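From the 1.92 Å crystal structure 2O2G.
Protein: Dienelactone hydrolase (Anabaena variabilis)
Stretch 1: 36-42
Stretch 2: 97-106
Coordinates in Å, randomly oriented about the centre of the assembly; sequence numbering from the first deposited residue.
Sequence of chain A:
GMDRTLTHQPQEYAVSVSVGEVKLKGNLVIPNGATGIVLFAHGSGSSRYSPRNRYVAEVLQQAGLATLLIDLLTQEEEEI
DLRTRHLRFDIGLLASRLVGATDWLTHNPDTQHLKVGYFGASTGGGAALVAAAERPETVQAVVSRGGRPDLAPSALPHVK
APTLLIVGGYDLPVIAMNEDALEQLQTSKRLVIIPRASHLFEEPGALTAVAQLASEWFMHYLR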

# COMPACT_ATOMS: atom_id res chain seq x y z
N GLY A 36 1.69 14.64 -2.64
CA GLY A 36 1.10 13.37 -2.21
C GLY A 36 2.16 12.46 -1.63
O GLY A 36 3.35 12.60 -1.95
N ILE A 37 1.72 11.56 -0.73
CA ILE A 37 2.61 10.55 -0.19
C ILE A 37 1.91 9.20 -0.25
O ILE A 37 0.72 9.08 0.09
CB ILE A 37 3.10 10.88 1.23
CG1 ILE A 37 4.24 9.91 1.61
CG2 ILE A 37 1.96 10.85 2.23
CD1 ILE A 37 5.04 10.36 2.81
N VAL A 38 2.67 8.21 -0.71
CA VAL A 38 2.18 6.85 -0.81
C VAL A 38 2.78 5.97 0.30
O VAL A 38 4.00 5.74 0.37
CB VAL A 38 2.54 6.28 -2.17
CG1 VAL A 38 2.06 4.83 -2.28
CG2 VAL A 38 1.95 7.18 -3.26
N LEU A 39 1.90 5.50 1.18
CA LEU A 39 2.28 4.59 2.23
C LEU A 39 2.11 3.16 1.70
O LEU A 39 1.02 2.78 1.22
CB LEU A 39 1.42 4.83 3.45
CG LEU A 39 1.68 4.01 4.73
CD1 LEU A 39 3.05 4.14 5.35
CD2 LEU A 39 0.68 4.44 5.74
N PHE A 40 3.18 2.37 1.79
CA PHE A 40 3.19 0.98 1.30
C PHE A 40 2.90 -0.08 2.36
O PHE A 40 3.53 -0.06 3.38
CB PHE A 40 4.56 0.64 0.72
CG PHE A 40 4.82 1.22 -0.59
CD1 PHE A 40 5.05 2.57 -0.73
CD2 PHE A 40 4.90 0.41 -1.73
CE1 PHE A 40 5.32 3.12 -1.96
CE2 PHE A 40 5.18 0.96 -2.96
CZ PHE A 40 5.37 2.31 -3.08
N ALA A 41 1.93 -0.95 2.12
CA ALA A 41 1.62 -2.11 2.96
C ALA A 41 2.24 -3.28 2.24
O ALA A 41 1.80 -3.63 1.15
CB ALA A 41 0.12 -2.31 3.07
N HIS A 42 3.28 -3.86 2.81
CA HIS A 42 4.00 -4.96 2.21
C HIS A 42 3.20 -6.24 2.39
O HIS A 42 2.23 -6.28 3.17
CB HIS A 42 5.43 -5.08 2.80
CG HIS A 42 5.47 -5.32 4.29
ND1 HIS A 42 5.06 -6.51 4.87
CD2 HIS A 42 5.85 -4.52 5.32
CE1 HIS A 42 5.18 -6.42 6.19
NE2 HIS A 42 5.68 -5.24 6.48
N ARG A 97 -1.91 -1.12 12.12
CA ARG A 97 -0.55 -0.59 12.00
C ARG A 97 -0.48 0.44 10.91
O ARG A 97 0.15 1.48 11.07
CB ARG A 97 0.46 -1.73 11.76
CG ARG A 97 0.54 -2.70 12.94
CD ARG A 97 1.23 -1.99 14.09
NE ARG A 97 1.22 -2.75 15.30
CZ ARG A 97 2.01 -3.78 15.55
NH1 ARG A 97 2.90 -4.18 14.67
NH2 ARG A 97 1.90 -4.40 16.70
N LEU A 98 -1.16 0.18 9.82
CA LEU A 98 -1.23 1.14 8.69
C LEU A 98 -1.98 2.42 9.10
O LEU A 98 -1.55 3.53 8.78
CB LEU A 98 -1.90 0.46 7.51
CG LEU A 98 -1.67 1.00 6.11
CD1 LEU A 98 -0.17 1.17 5.82
CD2 LEU A 98 -2.30 0.01 5.16
N VAL A 99 -3.07 2.27 9.86
CA VAL A 99 -3.83 3.42 10.38
C VAL A 99 -2.88 4.25 11.26
O VAL A 99 -2.89 5.47 11.17
CB VAL A 99 -5.08 2.98 11.20
CG1 VAL A 99 -5.70 4.12 12.00
CG2 VAL A 99 -6.12 2.34 10.30
N GLY A 100 -2.10 3.56 12.12
CA GLY A 100 -1.10 4.20 13.01
C GLY A 100 -0.05 4.99 12.22
O GLY A 100 0.24 6.15 12.55
N ALA A 101 0.51 4.38 11.18
CA ALA A 101 1.45 5.08 10.29
C ALA A 101 0.83 6.27 9.56
O ALA A 101 1.52 7.27 9.29
CB ALA A 101 2.06 4.11 9.28
N THR A 102 -0.44 6.17 9.21
CA THR A 102 -1.19 7.27 8.55
C THR A 102 -1.26 8.47 9.53
O THR A 102 -0.91 9.58 9.19
CB THR A 102 -2.60 6.78 8.09
OG1 THR A 102 -2.47 5.63 7.22
CG2 THR A 102 -3.34 7.88 7.32
N ASP A 103 -1.68 8.19 10.75
CA ASP A 103 -1.76 9.22 11.80
C ASP A 103 -0.40 9.88 12.05
O ASP A 103 -0.31 11.11 12.23
CB ASP A 103 -2.33 8.61 13.08
CG ASP A 103 -3.79 8.18 12.94
OD1 ASP A 103 -4.44 8.58 11.94
OD2 ASP A 103 -4.31 7.47 13.85
N TRP A 104 0.67 9.08 12.00
CA TRP A 104 2.03 9.60 12.20
C TRP A 104 2.36 10.60 11.09
O TRP A 104 2.83 11.72 11.38
CB TRP A 104 3.03 8.48 12.20
CG TRP A 104 4.45 8.89 12.48
CD1 TRP A 104 5.05 9.02 13.67
CD2 TRP A 104 5.44 9.12 11.49
NE1 TRP A 104 6.37 9.37 13.49
CE2 TRP A 104 6.64 9.41 12.15
CE3 TRP A 104 5.45 9.06 10.09
CZ2 TRP A 104 7.81 9.71 11.47
CZ3 TRP A 104 6.63 9.35 9.41
CH2 TRP A 104 7.78 9.67 10.10
N LEU A 105 2.06 10.22 9.84
CA LEU A 105 2.23 11.13 8.70
C LEU A 105 1.38 12.39 8.86
O LEU A 105 1.82 13.48 8.53
CB LEU A 105 1.80 10.43 7.41
CG LEU A 105 2.73 9.34 6.91
CD1 LEU A 105 2.14 8.62 5.71
CD2 LEU A 105 4.09 9.98 6.63
N THR A 106 0.16 12.23 9.35
CA THR A 106 -0.73 13.35 9.55
C THR A 106 -0.19 14.39 10.55
O THR A 106 -0.27 15.60 10.31
CB THR A 106 -2.14 12.87 9.97
OG1 THR A 106 -2.73 12.14 8.90
CG2 THR A 106 -3.06 14.06 10.31

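This is a predominantly apolar helix-on-strand contact, in which alternate side chains of strand 36-41 rest on one face of helix 97-106 with no hydrogen bond between them. The two axes approach to 9.9 Å, and their N-to-C directions differ by 157°, so the elements run roughly antiparallel. The register follows from this: Ile37 CA lies 8.9 Å from Leu105 CA, Leu39 CA 7.7 Å from Thr102 CA, and Ala41 CA 7.2 Å from Leu98 CA. The backbones therefore draw closer toward the C-terminal end of the strand, where the small Ala41 takes its place.

Strand alternation selects the residues that meet the helix. The CA-to-CB bonds of Ile37 and Leu39 point toward it, whereas those of Val38 and Phe40 point away. On the helix, Leu98, Ala101, Thr102 and Leu105 recur at spacings of three, one and three, which gathers them on one side.

Leu39 is the centre of the contact, with 96 Å² covered out of 313 Å² buried over both stretches. Its CD2 lies 3.4 Å from Leu98 CD1, a tight methyl-methyl approach, and 3.8 Å from Ala101 CB, a methyl-methyl contact at van der Waals range. Leu98 starts sideways, but its end comes nearer the strand, and its CD2 also reaches Ala41 CB at 4.0 Å. At the other end, Ile37 CD1 meets Leu105 CD2 at 4.0 Å.

Thr102 brings a polar atom to this apolar surface: its OG1 is 3.7 Å from Leu39 CD2, a van der Waals contact. That hydroxyl donates to Leu98 O (Thr102 OG1 to Leu98 O, 2.8 Å), the same carbonyl that accepts from Thr102 N at 2.9 Å, so its proton is used within the helix, and the oxygen has a further hydrogen bond elsewhere in the structure.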